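Local coordinates for cell division control protein Cdc48 (Mycobacterium smegmatis, PDB 5E7P) that probably binds and hydrolyses ATP as an AAA-family ATPase with two AAA modules, at residues 264-270 and 362-368; 544-550 and 577-583. The contacts are given in a common frame with arbitrary orientation. Numbering follows the deposited sequence.

Contact 1 of 2, residues 264-270 and 362-368; sequences LGVLVSG and AFIATSA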
ATOM      1  N   LEU A 264       6.757 -22.118 -17.751  1.00 35.97           N
ATOM      2  CA  LEU A 264       6.539 -21.451 -16.477  1.00 32.29           C
ATOM      3  C   LEU A 264       6.448 -19.935 -16.610  1.00 30.39           C
ATOM      4  O   LEU A 264       7.406 -19.276 -17.009  1.00 30.42           O
ATOM      5  CB  LEU A 264       7.645 -21.818 -15.488  1.00 33.24           C
ATOM      6  CG  LEU A 264       7.483 -21.247 -14.078  1.00 31.76           C
ATOM      7  CD1 LEU A 264       6.209 -21.777 -13.439  1.00 32.08           C
ATOM      8  CD2 LEU A 264       8.695 -21.578 -13.224  1.00 31.81           C
ATOM      9  N   GLY A 265       5.284 -19.395 -16.266  1.00 29.20           N
ATOM     10  CA  GLY A 265       5.077 -17.961 -16.214  1.00 28.46           C
ATOM     11  C   GLY A 265       4.454 -17.599 -14.881  1.00 27.65           C
ATOM     12  O   GLY A 265       3.420 -18.151 -14.504  1.00 28.41           O
ATOM     13  N   VAL A 266       5.085 -16.682 -14.155  1.00 25.07           N
ATOM     14  CA  VAL A 266       4.637 -16.354 -12.806  1.00 25.60           C
ATOM     15  C   VAL A 266       4.432 -14.858 -12.601  1.00 25.42           C
ATOM     16  O   VAL A 266       5.310 -14.056 -12.919  1.00 27.72           O
ATOM     17  CB  VAL A 266       5.641 -16.857 -11.741  1.00 25.40           C
ATOM     18  CG1 VAL A 266       5.101 -16.611 -10.338  1.00 23.30           C
ATOM     19  CG2 VAL A 266       5.949 -18.331 -11.947  1.00 24.89           C
ATOM     20  N   LEU A 267       3.271 -14.489 -12.066  1.00 23.97           N
ATOM     21  CA  LEU A 267       3.020 -13.112 -11.649  1.00 22.53           C
ATOM     22  C   LEU A 267       3.067 -12.995 -10.127  1.00 22.69           C
ATOM     23  O   LEU A 267       2.224 -13.549  -9.422  1.00 23.15           O
ATOM     24  CB  LEU A 267       1.670 -12.615 -12.170  1.00 21.60           C
ATOM     25  CG  LEU A 267       1.325 -11.165 -11.801  1.00 21.08           C
ATOM     26  CD1 LEU A 267       2.366 -10.188 -12.353  1.00 20.44           C
ATOM     27  CD2 LEU A 267      -0.074 -10.790 -12.268  1.00 18.36           C
ATOM     28  N   VAL A 268       4.064 -12.276  -9.625  1.00 22.21           N
ATOM     29  CA  VAL A 268       4.223 -12.089  -8.192  1.00 22.11           C
ATOM     30  C   VAL A 268       3.626 -10.754  -7.762  1.00 25.42           C
ATOM     31  O   VAL A 268       3.950  -9.708  -8.331  1.00 25.56           O
ATOM     32  CB  VAL A 268       5.704 -12.130  -7.786  1.00 21.10           C
ATOM     33  CG1 VAL A 268       5.853 -11.853  -6.297  1.00 21.11           C
ATOM     34  CG2 VAL A 268       6.322 -13.470  -8.155  1.00 18.80           C
ATOM     35  N   SER A 269       2.752 -10.793  -6.760  1.00 26.37           N
ATOM     36  CA  SER A 269       2.109  -9.584  -6.256  1.00 24.17           C
ATOM     37  C   SER A 269       2.226  -9.436  -4.740  1.00 22.62           C
ATOM     38  O   SER A 269       2.800 -10.286  -4.064  1.00 21.42           O
ATOM     39  CB  SER A 269       0.644  -9.528  -6.690  1.00 26.77           C
ATOM     40  OG  SER A 269      -0.056 -10.693  -6.294  1.00 31.33           O
ATOM     41  N   GLY A 270       1.685  -8.341  -4.218  1.00 21.99           N
ATOM     42  CA  GLY A 270       1.825  -8.011  -2.813  1.00 23.20           C
ATOM     43  C   GLY A 270       2.127  -6.534  -2.641  1.00 25.62           C
ATOM     44  O   GLY A 270       2.447  -5.851  -3.614  1.00 26.85           O
ATOM     45  N   ALA A 362      12.080 -19.309 -18.499  1.00 33.42           N
ATOM     46  CA  ALA A 362      10.971 -19.058 -17.586  1.00 31.99           C
ATOM     47  C   ALA A 362      10.689 -17.561 -17.487  1.00 30.61           C
ATOM     48  O   ALA A 362      11.590 -16.739 -17.656  1.00 30.07           O
ATOM     49  CB  ALA A 362      11.268 -19.641 -16.210  1.00 30.30           C
ATOM     50  N   PHE A 363       9.437 -17.210 -17.209  1.00 28.93           N
ATOM     51  CA  PHE A 363       9.033 -15.809 -17.152  1.00 26.35           C
ATOM     52  C   PHE A 363       8.443 -15.438 -15.795  1.00 26.95           C
ATOM     53  O   PHE A 363       7.487 -16.060 -15.328  1.00 27.72           O
ATOM     54  CB  PHE A 363       8.035 -15.499 -18.270  1.00 25.91           C
ATOM     55  CG  PHE A 363       7.482 -14.100 -18.229  1.00 27.53           C
ATOM     56  CD1 PHE A 363       8.321 -13.004 -18.338  1.00 28.85           C
ATOM     57  CD2 PHE A 363       6.120 -13.885 -18.109  1.00 27.58           C
ATOM     58  CE1 PHE A 363       7.813 -11.717 -18.310  1.00 29.12           C
ATOM     59  CE2 PHE A 363       5.607 -12.600 -18.083  1.00 28.72           C
ATOM     60  CZ  PHE A 363       6.455 -11.515 -18.181  1.00 28.87           C
ATOM     61  N   ILE A 364       9.029 -14.427 -15.164  1.00 25.56           N
ATOM     62  CA  ILE A 364       8.526 -13.920 -13.893  1.00 25.41           C
ATOM     63  C   ILE A 364       8.325 -12.411 -13.952  1.00 25.37           C
ATOM     64  O   ILE A 364       9.220 -11.674 -14.360  1.00 27.78           O
ATOM     65  CB  ILE A 364       9.483 -14.240 -12.726  1.00 24.90           C
ATOM     66  CG1 ILE A 364       9.707 -15.748 -12.608  1.00 23.48           C
ATOM     67  CG2 ILE A 364       8.937 -13.682 -11.422  1.00 22.69           C
ATOM     68  CD1 ILE A 364      10.741 -16.120 -11.572  1.00 26.70           C
ATOM     69  N   ALA A 365       7.147 -11.955 -13.546  1.00 24.03           N
ATOM     70  CA  ALA A 365       6.864 -10.526 -13.485  1.00 23.81           C
ATOM     71  C   ALA A 365       6.276 -10.145 -12.129  1.00 27.41           C
ATOM     72  O   ALA A 365       5.600 -10.950 -11.483  1.00 26.53           O
ATOM     73  CB  ALA A 365       5.924 -10.130 -14.601  1.00 21.00           C
ATOM     74  N   THR A 366       6.541  -8.917 -11.699  1.00 27.82           N
ATOM     75  CA  THR A 366       5.995  -8.423 -10.444  1.00 27.65           C
ATOM     76  C   THR A 366       5.012  -7.283 -10.681  1.00 29.56           C
ATOM     77  O   THR A 366       5.032  -6.633 -11.728  1.00 28.56           O
ATOM     78  CB  THR A 366       7.098  -7.940  -9.485  1.00 26.66           C
ATOM     79  OG1 THR A 366       7.842  -6.888 -10.108  1.00 27.42           O
ATOM     80  CG2 THR A 366       8.041  -9.086  -9.120  1.00 25.36           C
ATOM     81  N   SER A 367       4.155  -7.055  -9.693  1.00 28.64           N
ATOM     82  CA  SER A 367       3.176  -5.980  -9.724  1.00 29.43           C
ATOM     83  C   SER A 367       2.493  -5.932  -8.370  1.00 28.91           C
ATOM     84  O   SER A 367       2.042  -6.957  -7.878  1.00 30.69           O
ATOM     85  CB  SER A 367       2.131  -6.229 -10.812  1.00 29.78           C
ATOM     86  OG  SER A 367       1.103  -5.257 -10.750  1.00 29.52           O
ATOM     87  N   ALA A 368       2.418  -4.750  -7.766  1.00 27.09           N
ATOM     88  CA  ALA A 368       1.785  -4.613  -6.460  1.00 24.34           C
ATOM     89  C   ALA A 368       0.355  -5.139  -6.492  1.00 26.91           C
ATOM     90  O   ALA A 368      -0.006  -6.015  -5.711  1.00 30.22           O
ATOM     91  CB  ALA A 368       1.817  -3.165  -5.996  1.00 21.43           C
TER
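Residues 265-269 and 362-366 run side by side as parallel strands, their axes 4.7 Å apart with 14° between their N-to-C directions. Five inter-strand hydrogen bonds hold the register, the first from Phe363 N to Leu264 O (2.9 Å), the last from Ser367 N to Val268 O (3.0 Å). A sixth, Gly270 N to Ala368 O (3.2 Å), extends the pairing into the loops.

On one face the relief is set by residue size. Gly265, with no side chain, faces the bulky Phe363, whose ring packs towards Leu323 and Ile325 of the next strand. One step on the proportions reverse: Leu267 lies beside the small Ala365, its CD1 4.2 Å from Ala365 CB and 4.3 Å from Ser367 CB, so the leucine tip occupies the hollow beside these short side chains. The other face is filled by branched residues. Val266 CB sits 4.3 Å from Ile364 CG1, and Val268 bridges two neighbours, with CG2 4.2 Å from Ile364 CG2 and CB 4.1 Å from Thr366 CG2. Helix 276-283 covers this face through Met279 and Val280. The polar end of Thr366 turns to Asp327 N.

Gly270 has phi/psi of 137/168°, where a CB would collide with the preceding carbonyl oxygen; its own O accepts a hydrogen bond from Lys276 NZ, an ADP-binding residue. Strand 265-269 thus leads straight into the P-loop (Walker A). Its partner ends with the Thr366 side chain about 5 Å from bound ADP, a position consistent with sensor 1: neighbouring P-loop and sensor 1 strands of an AAA nucleotide-binding fold.

Contact 2 of 2, residues 544-550 and 577-583; sequences RLSVHAV and SAPSLVF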
ATOM      1  N   ARG A 544       2.075 -11.662   8.213  1.00 36.81           N
ATOM      2  CA  ARG A 544       2.184 -13.124   8.103  1.00 39.48           C
ATOM      3  C   ARG A 544       0.887 -13.742   7.581  1.00 40.33           C
ATOM      4  O   ARG A 544       0.420 -14.771   8.070  1.00 44.61           O
ATOM      5  CB  ARG A 544       2.588 -13.745   9.447  1.00 42.29           C
ATOM      6  CG  ARG A 544       3.145 -15.165   9.349  1.00 45.92           C
ATOM      7  CD  ARG A 544       3.718 -15.631  10.675  1.00 49.68           C
ATOM      8  NE  ARG A 544       4.906 -14.867  11.054  1.00 53.22           N
ATOM      9  CZ  ARG A 544       6.143 -15.160  10.660  1.00 54.53           C
ATOM     10  NH1 ARG A 544       7.165 -14.410  11.052  1.00 53.11           N
ATOM     11  NH2 ARG A 544       6.359 -16.204   9.870  1.00 55.97           N
ATOM     12  N   LEU A 545       0.309 -13.089   6.584  1.00 38.57           N
ATOM     13  CA  LEU A 545      -1.001 -13.445   6.078  1.00 34.82           C
ATOM     14  C   LEU A 545      -1.224 -12.682   4.780  1.00 29.50           C
ATOM     15  O   LEU A 545      -1.424 -11.474   4.799  1.00 27.00           O
ATOM     16  CB  LEU A 545      -2.070 -13.062   7.104  1.00 36.79           C
ATOM     17  CG  LEU A 545      -3.514 -13.004   6.607  1.00 39.89           C
ATOM     18  CD1 LEU A 545      -3.967 -14.383   6.172  1.00 42.30           C
ATOM     19  CD2 LEU A 545      -4.440 -12.428   7.665  1.00 39.93           C
ATOM     20  N   SER A 546      -1.167 -13.375   3.650  1.00 30.22           N
ATOM     21  CA  SER A 546      -1.362 -12.710   2.368  1.00 30.05           C
ATOM     22  C   SER A 546      -2.838 -12.385   2.150  1.00 29.54           C
ATOM     23  O   SER A 546      -3.709 -13.228   2.359  1.00 32.21           O
ATOM     24  CB  SER A 546      -0.800 -13.554   1.219  1.00 28.59           C
ATOM     25  OG  SER A 546      -1.383 -14.845   1.187  1.00 28.25           O
ATOM     26  N   VAL A 547      -3.114 -11.151   1.743  1.00 26.57           N
ATOM     27  CA  VAL A 547      -4.485 -10.697   1.548  1.00 25.87           C
ATOM     28  C   VAL A 547      -4.824 -10.584   0.066  1.00 28.17           C
ATOM     29  O   VAL A 547      -4.063 -10.015  -0.715  1.00 29.78           O
ATOM     30  CB  VAL A 547      -4.731  -9.342   2.238  1.00 26.28           C
ATOM     31  CG1 VAL A 547      -6.166  -8.862   1.999  1.00 24.48           C
ATOM     32  CG2 VAL A 547      -4.429  -9.454   3.729  1.00 25.50           C
ATOM     33  N   HIS A 548      -5.969 -11.142  -0.308  1.00 29.46           N
ATOM     34  CA  HIS A 548      -6.417 -11.144  -1.690  1.00 33.29           C
ATOM     35  C   HIS A 548      -7.863 -10.664  -1.718  1.00 34.42           C
ATOM     36  O   HIS A 548      -8.784 -11.424  -1.415  1.00 34.34           O
ATOM     37  CB  HIS A 548      -6.289 -12.553  -2.274  1.00 34.80           C
ATOM     38  CG  HIS A 548      -4.990 -13.220  -1.945  1.00 37.60           C
ATOM     39  ND1 HIS A 548      -3.875 -13.118  -2.750  1.00 40.86           N
ATOM     40  CD2 HIS A 548      -4.620 -13.980  -0.887  1.00 37.73           C
ATOM     41  CE1 HIS A 548      -2.879 -13.797  -2.209  1.00 39.99           C
ATOM     42  NE2 HIS A 548      -3.303 -14.327  -1.077  1.00 39.22           N
ATOM     43  N   ALA A 549      -8.051  -9.396  -2.076  1.00 34.58           N
ATOM     44  CA  ALA A 549      -9.344  -8.739  -1.917  1.00 33.63           C
ATOM     45  C   ALA A 549      -9.887  -8.152  -3.211  1.00 39.37           C
ATOM     46  O   ALA A 549      -9.143  -7.579  -4.004  1.00 42.91           O
ATOM     47  CB  ALA A 549      -9.242  -7.655  -0.865  1.00 30.78           C
ATOM     48  N   VAL A 550     -11.194  -8.298  -3.416  1.00 40.72           N
ATOM     49  CA  VAL A 550     -11.871  -7.687  -4.556  1.00 42.81           C
ATOM     50  C   VAL A 550     -13.182  -7.024  -4.136  1.00 45.07           C
ATOM     51  O   VAL A 550     -13.811  -7.434  -3.162  1.00 44.64           O
ATOM     52  CB  VAL A 550     -12.167  -8.710  -5.682  1.00 41.44           C
ATOM     53  CG1 VAL A 550     -10.882  -9.366  -6.167  1.00 41.72           C
ATOM     54  CG2 VAL A 550     -13.176  -9.755  -5.218  1.00 39.37           C
ATOM     55  N   SER A 577      -0.598 -18.898  -2.088  1.00 35.50           N
ATOM     56  CA  SER A 577       0.065 -17.919  -1.229  1.00 36.09           C
ATOM     57  C   SER A 577      -0.222 -18.125   0.258  1.00 34.67           C
ATOM     58  O   SER A 577       0.153 -17.289   1.079  1.00 32.92           O
ATOM     59  CB  SER A 577      -0.339 -16.499  -1.631  1.00 36.20           C
ATOM     60  OG  SER A 577      -0.113 -16.276  -3.010  1.00 37.42           O
ATOM     61  N   ALA A 578      -0.881 -19.234   0.591  1.00 34.18           N
ATOM     62  CA  ALA A 578      -1.268 -19.548   1.970  1.00 33.46           C
ATOM     63  C   ALA A 578      -0.120 -19.376   2.966  1.00 35.35           C
ATOM     64  O   ALA A 578       1.024 -19.694   2.647  1.00 38.61           O
ATOM     65  CB  ALA A 578      -1.820 -20.959   2.042  1.00 33.45           C
ATOM     66  N   PRO A 579      -0.420 -18.879   4.181  1.00 32.96           N
ATOM     67  CA  PRO A 579      -1.738 -18.529   4.733  1.00 30.49           C
ATOM     68  C   PRO A 579      -2.372 -17.294   4.089  1.00 30.33           C
ATOM     69  O   PRO A 579      -1.723 -16.254   3.953  1.00 29.30           O
ATOM     70  CB  PRO A 579      -1.438 -18.268   6.212  1.00 28.06           C
ATOM     71  CG  PRO A 579      -0.014 -17.858   6.236  1.00 28.41           C
ATOM     72  CD  PRO A 579       0.653 -18.672   5.170  1.00 31.12           C
ATOM     73  N   SER A 580      -3.639 -17.415   3.703  1.00 28.69           N
ATOM     74  CA  SER A 580      -4.290 -16.376   2.912  1.00 26.90           C
ATOM     75  C   SER A 580      -5.680 -16.015   3.416  1.00 23.86           C
ATOM     76  O   SER A 580      -6.437 -16.875   3.867  1.00 22.93           O
ATOM     77  CB  SER A 580      -4.393 -16.807   1.443  1.00 27.29           C
ATOM     78  OG  SER A 580      -3.115 -17.058   0.880  1.00 28.65           O
ATOM     79  N   LEU A 581      -6.006 -14.732   3.318  1.00 24.18           N
ATOM     80  CA  LEU A 581      -7.364 -14.254   3.528  1.00 24.60           C
ATOM     81  C   LEU A 581      -7.942 -13.825   2.187  1.00 26.16           C
ATOM     82  O   LEU A 581      -7.319 -13.059   1.447  1.00 22.34           O
ATOM     83  CB  LEU A 581      -7.384 -13.073   4.498  1.00 25.87           C
ATOM     84  CG  LEU A 581      -8.718 -12.336   4.641  1.00 28.57           C
ATOM     85  CD1 LEU A 581      -9.799 -13.271   5.155  1.00 30.05           C
ATOM     86  CD2 LEU A 581      -8.577 -11.128   5.556  1.00 29.83           C
ATOM     87  N   VAL A 582      -9.129 -14.332   1.876  1.00 28.87           N
ATOM     88  CA  VAL A 582      -9.829 -13.952   0.660  1.00 29.92           C
ATOM     89  C   VAL A 582     -10.993 -13.039   1.013  1.00 30.62           C
ATOM     90  O   VAL A 582     -12.001 -13.486   1.561  1.00 31.80           O
ATOM     91  CB  VAL A 582     -10.355 -15.181  -0.101  1.00 30.19           C
ATOM     92  CG1 VAL A 582     -11.075 -14.750  -1.371  1.00 30.48           C
ATOM     93  CG2 VAL A 582      -9.215 -16.111  -0.431  1.00 29.44           C
ATOM     94  N   PHE A 583     -10.844 -11.756   0.705  1.00 29.53           N
ATOM     95  CA  PHE A 583     -11.863 -10.768   1.034  1.00 30.09           C
ATOM     96  C   PHE A 583     -12.728 -10.441  -0.184  1.00 28.74           C
ATOM     97  O   PHE A 583     -12.274  -9.796  -1.128  1.00 25.32           O
ATOM     98  CB  PHE A 583     -11.213  -9.497   1.589  1.00 31.58           C
ATOM     99  CG  PHE A 583     -12.198  -8.467   2.072  1.00 33.99           C
ATOM    100  CD1 PHE A 583     -13.485  -8.830   2.442  1.00 33.87           C
ATOM    101  CD2 PHE A 583     -11.839  -7.131   2.145  1.00 33.64           C
ATOM    102  CE1 PHE A 583     -14.394  -7.880   2.879  1.00 33.84           C
ATOM    103  CE2 PHE A 583     -12.741  -6.178   2.586  1.00 33.26           C
ATOM    104  CZ  PHE A 583     -14.021  -6.552   2.953  1.00 32.55           C
TER
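Strands 546-550 and 580-583 are parallel, with an 11° angle between their directions and a closest axis approach of 4.7 Å. Their five backbone hydrogen bonds zigzag between the chains: Ser546 N to Pro579 O, Leu581 N to Ser546 O and His548 N to Leu581 O, each 2.9 Å, then Phe583 N to His548 O (3.0 Å) and Val550 N to Phe583 O (2.9 Å). A cis peptide before Pro579 bends the incoming chain just ahead of the strand, and Pro579 CG rests 3.6 Å from Arg544 O.

Polar side chains gather on the face bearing Ser546, His548 and Ser580. His548 NE2 donates to Ser546 OG (3.0 Å) and weakly to Ser580 OG (3.4 Å), so one imidazole edge spans both strands; Ser546 OG is also 2.9 Å from Ser577 O. Ser580 OG bonds to Ala574 O at the end of the preceding helix. Apolar contacts mark the opposite face, with Leu545 CD1 4.0 Å from Leu581 CB and Ala549 CB 3.6 Å from Phe583 CB.

The segments form a beta-alpha-beta connection through helices 552-558 and 563-576. Strand 580-585 carries the hydrophobic run leading to the Walker B acid position, Asp585. Ser577 OG bonds to Arg573 O of its own module and to Gly388 N of the first; the latter, with the Arg544-Asp393 salt bridge, joins the modules. Helix 563-576 packs on His548 and Val582, and helix 491-506 meets Leu545 through Leu502 and Leu505. Strand 546-551 is outermost in its sheet, whereas 580-585 is flanked on its other side by strand 623-629, whose Leu626 and Ala628 meet Phe583.

Contact 1 closes before contact 2 opens along the chain, and each belongs to a different AAA module with its own sheet. Their centres are about 17 Å apart and their nearest atoms about 6 Å, so they do not touch. They sample different strand pairs of the common parallel core of the two modules' sheets: contact 1 pairs the P-loop strand with the penultimate strand of its module's chain order, contact 2 an edge strand with the Walker B strand. Strand 385-388 lies between them. It hydrogen-bonds to 264-270 through Leu267 and Ser269 and also touches contact 2, giving a short structural path between the two modules.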